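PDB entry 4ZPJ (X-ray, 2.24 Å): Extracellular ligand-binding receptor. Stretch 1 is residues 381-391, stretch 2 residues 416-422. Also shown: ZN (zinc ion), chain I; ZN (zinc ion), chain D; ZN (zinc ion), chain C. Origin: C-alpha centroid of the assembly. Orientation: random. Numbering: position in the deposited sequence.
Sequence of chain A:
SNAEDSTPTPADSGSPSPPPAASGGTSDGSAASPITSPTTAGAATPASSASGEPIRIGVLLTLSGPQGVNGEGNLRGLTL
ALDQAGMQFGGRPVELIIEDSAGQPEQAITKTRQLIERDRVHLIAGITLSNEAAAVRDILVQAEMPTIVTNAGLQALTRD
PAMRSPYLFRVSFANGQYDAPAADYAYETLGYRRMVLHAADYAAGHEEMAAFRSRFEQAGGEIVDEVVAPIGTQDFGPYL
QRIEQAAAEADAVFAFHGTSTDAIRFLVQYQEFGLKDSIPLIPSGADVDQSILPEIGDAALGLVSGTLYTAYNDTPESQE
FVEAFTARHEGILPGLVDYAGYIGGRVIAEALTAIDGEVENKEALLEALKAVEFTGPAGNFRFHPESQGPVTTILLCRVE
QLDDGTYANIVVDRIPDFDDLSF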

# COMPACT_ATOMS: atom_id res chain seq x y z
N PHE A 381 12.81 4.05 -5.87
CA PHE A 381 12.10 2.84 -5.95
C PHE A 381 12.92 1.92 -6.82
O PHE A 381 13.38 2.29 -7.96
N ARG A 382 13.03 0.68 -6.29
CA ARG A 382 13.49 -0.44 -7.05
C ARG A 382 12.89 -1.71 -6.46
O ARG A 382 12.18 -1.67 -5.45
N PHE A 383 13.19 -2.83 -7.11
CA PHE A 383 12.65 -4.14 -6.73
C PHE A 383 13.71 -4.91 -5.99
O PHE A 383 14.83 -4.89 -6.38
N HIS A 384 13.34 -5.66 -4.96
CA HIS A 384 14.29 -6.59 -4.40
C HIS A 384 14.64 -7.67 -5.45
O HIS A 384 13.75 -8.25 -6.11
N PRO A 385 15.93 -7.96 -5.60
CA PRO A 385 16.30 -8.93 -6.63
C PRO A 385 15.80 -10.37 -6.35
O PRO A 385 15.77 -11.17 -7.25
N GLU A 386 15.46 -10.68 -5.12
CA GLU A 386 14.99 -12.02 -4.78
C GLU A 386 13.50 -12.09 -4.52
O GLU A 386 12.88 -12.98 -5.05
N SER A 387 12.91 -11.16 -3.78
CA SER A 387 11.45 -11.21 -3.53
C SER A 387 10.62 -10.59 -4.65
O SER A 387 9.43 -10.91 -4.85
N GLN A 388 11.26 -9.69 -5.38
CA GLN A 388 10.60 -8.85 -6.39
C GLN A 388 9.49 -8.01 -5.80
O GLN A 388 8.58 -7.60 -6.50
N GLY A 389 9.61 -7.73 -4.51
CA GLY A 389 8.73 -6.79 -3.83
C GLY A 389 9.53 -5.49 -3.81
O GLY A 389 10.63 -5.41 -4.41
N PRO A 390 8.97 -4.45 -3.19
CA PRO A 390 9.55 -3.12 -3.24
C PRO A 390 10.67 -2.88 -2.28
O PRO A 390 10.61 -3.33 -1.17
N VAL A 391 11.70 -2.20 -2.75
CA VAL A 391 12.77 -1.67 -1.94
C VAL A 391 12.61 -0.15 -2.14
O VAL A 391 12.89 0.39 -3.20
N PRO A 416 15.03 5.18 3.90
CA PRO A 416 15.30 4.74 2.48
C PRO A 416 15.53 3.23 2.39
O PRO A 416 15.89 2.57 3.40
N ASP A 417 15.30 2.69 1.22
CA ASP A 417 15.72 1.33 0.91
C ASP A 417 15.19 0.32 1.92
O ASP A 417 15.86 -0.62 2.34
N PHE A 418 13.95 0.52 2.29
CA PHE A 418 13.30 -0.41 3.16
C PHE A 418 12.60 -1.52 2.35
O PHE A 418 11.67 -1.26 1.58
N ASP A 419 13.08 -2.75 2.50
CA ASP A 419 12.56 -3.85 1.72
C ASP A 419 11.48 -4.66 2.44
O ASP A 419 11.18 -4.40 3.62
N ASP A 420 10.91 -5.63 1.74
CA ASP A 420 9.80 -6.40 2.28
C ASP A 420 10.25 -7.66 3.05
O ASP A 420 9.48 -8.55 3.32
N LEU A 421 11.51 -7.71 3.45
CA LEU A 421 12.01 -8.89 4.07
C LEU A 421 12.54 -8.60 5.44
O LEU A 421 13.03 -9.49 6.07
N SER A 422 12.46 -7.36 5.91
CA SER A 422 13.31 -6.94 7.04
C SER A 422 12.47 -6.88 8.35
O SER A 422 12.68 -6.03 9.20

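What joins Ser387 to Asp420? Ser387 (chi1 p) and Asp420 (chi1 p) both point toward the other stretch, and Ser387 OG donates a hydrogen bond to Asp420 OD1 at 2.7 Å. The same hydroxyl oxygen accepts from Gly389 N (N to OG 3.1 Å), so it is satisfied as donor and acceptor. Asp420 OD2 is hydrogen-bonded elsewhere in the structure and lies 3.4 Å from Gly389 CA; a beta carbon there would clash with it.

How does His384 fit against the second stretch? His384 (t) points its CA-to-CB bond toward the second stretch, and CD1 of Leu421 (chi1 m, chi2 t) sits over one face of its ring, 3.6 Å from the centroid, in a CH-pi contact. His384 ND1 accepts from Glu386 N at 3.2 Å and, weakly, from Ser387 N at 3.4 Å.

Where do the other acidic groups find partners? Asp417 (m) extends its end to Arg382 (p), forming a salt bridge with a weak hydrogen bond, NH2 of Arg382 to OD1 of Asp417, 3.5 Å. Both Asp417 carboxylate oxygens also bind a zinc ion. Asp419 (p) divides its oxygens: OD2 binds another zinc, while OD1 accepts from Leu421 N (3.0 Å) and Ser422 OG (3.2 Å). Glu386 binds a third zinc through OE1 and OE2.

What does Val391 pack against? Val391 (t) places CG2 3.8 Å from Asp419 CB and CG1 3.8 Å from Asp417 CA.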

# COMPACT_ATOMS: atom_id res chain seq x y z
CB PHE A 381 10.70 3.01 -6.54
CG PHE A 381 9.94 1.69 -6.67
CD1 PHE A 381 10.18 0.85 -7.73
CD2 PHE A 381 9.05 1.28 -5.67
CE1 PHE A 381 9.51 -0.38 -7.84
CE2 PHE A 381 8.37 0.09 -5.75
CZ PHE A 381 8.59 -0.75 -6.86
CB ARG A 382 15.00 -0.48 -7.03
CG ARG A 382 15.61 -0.65 -5.69
CD ARG A 382 17.11 -0.49 -5.79
NE ARG A 382 17.67 -0.40 -4.44
CZ ARG A 382 18.04 -1.44 -3.70
NH1 ARG A 382 17.96 -2.70 -4.16
NH2 ARG A 382 18.51 -1.20 -2.46
CB PHE A 383 12.28 -4.95 -7.96
CG PHE A 383 10.95 -4.53 -8.61
CD1 PHE A 383 9.76 -4.63 -7.91
CD2 PHE A 383 10.90 -4.10 -9.94
CE1 PHE A 383 8.55 -4.28 -8.51
CE2 PHE A 383 9.69 -3.78 -10.55
CZ PHE A 383 8.53 -3.80 -9.82
CB HIS A 384 13.70 -7.22 -3.14
CG HIS A 384 14.73 -7.79 -2.24
ND1 HIS A 384 15.24 -9.06 -2.41
CD2 HIS A 384 15.42 -7.24 -1.21
CE1 HIS A 384 16.19 -9.27 -1.51
NE2 HIS A 384 16.34 -8.17 -0.79
CB PRO A 385 17.85 -8.90 -6.66
CG PRO A 385 18.24 -8.18 -5.43
CD PRO A 385 17.08 -7.51 -4.79
CB GLU A 386 15.73 -12.53 -3.59
CG GLU A 386 17.21 -12.75 -3.92
CD GLU A 386 18.09 -12.77 -2.69
OE1 GLU A 386 17.58 -12.40 -1.63
OE2 GLU A 386 19.26 -13.19 -2.76
CB SER A 387 11.10 -10.52 -2.24
OG SER A 387 11.29 -9.09 -2.27
CB GLN A 388 10.16 -9.65 -7.60
CG GLN A 388 11.36 -10.29 -8.26
CD GLN A 388 11.12 -10.87 -9.61
OE1 GLN A 388 12.06 -11.15 -10.33
NE2 GLN A 388 9.87 -11.12 -9.94
CB PRO A 390 8.40 -2.23 -2.80
CG PRO A 390 7.19 -2.99 -3.02
CD PRO A 390 7.59 -4.41 -2.68
CB VAL A 391 14.14 -2.13 -2.43
CG1 VAL A 391 15.26 -1.48 -1.62
CG2 VAL A 391 14.28 -3.64 -2.31
CB PRO A 416 16.62 5.45 2.14
CG PRO A 416 17.30 5.64 3.47
CD PRO A 416 16.19 5.91 4.47
CB ASP A 417 17.23 1.25 0.79
CG ASP A 417 17.78 2.28 -0.23
OD1 ASP A 417 17.84 2.07 -1.43
OD2 ASP A 417 18.29 3.30 0.21
CB PHE A 418 12.34 0.33 4.03
CG PHE A 418 11.98 -0.44 5.28
CD1 PHE A 418 12.87 -0.51 6.35
CD2 PHE A 418 10.78 -1.10 5.35
CE1 PHE A 418 12.52 -1.21 7.48
CE2 PHE A 418 10.44 -1.85 6.46
CZ PHE A 418 11.29 -1.89 7.53
CB ASP A 419 13.66 -4.77 1.22
CG ASP A 419 14.45 -5.44 2.32
OD1 ASP A 419 13.91 -5.91 3.34
OD2 ASP A 419 15.68 -5.52 2.11
CB ASP A 420 8.76 -6.73 1.18
CG ASP A 420 9.33 -7.56 0.05
OD1 ASP A 420 10.57 -7.65 -0.08
OD2 ASP A 420 8.54 -8.10 -0.75
CB LEU A 421 13.15 -9.45 3.24
CG LEU A 421 12.86 -9.95 1.83
CD1 LEU A 421 14.19 -10.21 1.13
CD2 LEU A 421 12.06 -11.22 1.94
CB SER A 422 13.99 -5.60 6.69
OG SER A 422 13.03 -4.67 6.12
ZN ZN I . 19.65 -13.18 -0.66
ZN ZN D . 18.25 3.85 -2.21
ZN ZN C . 17.14 -6.13 3.52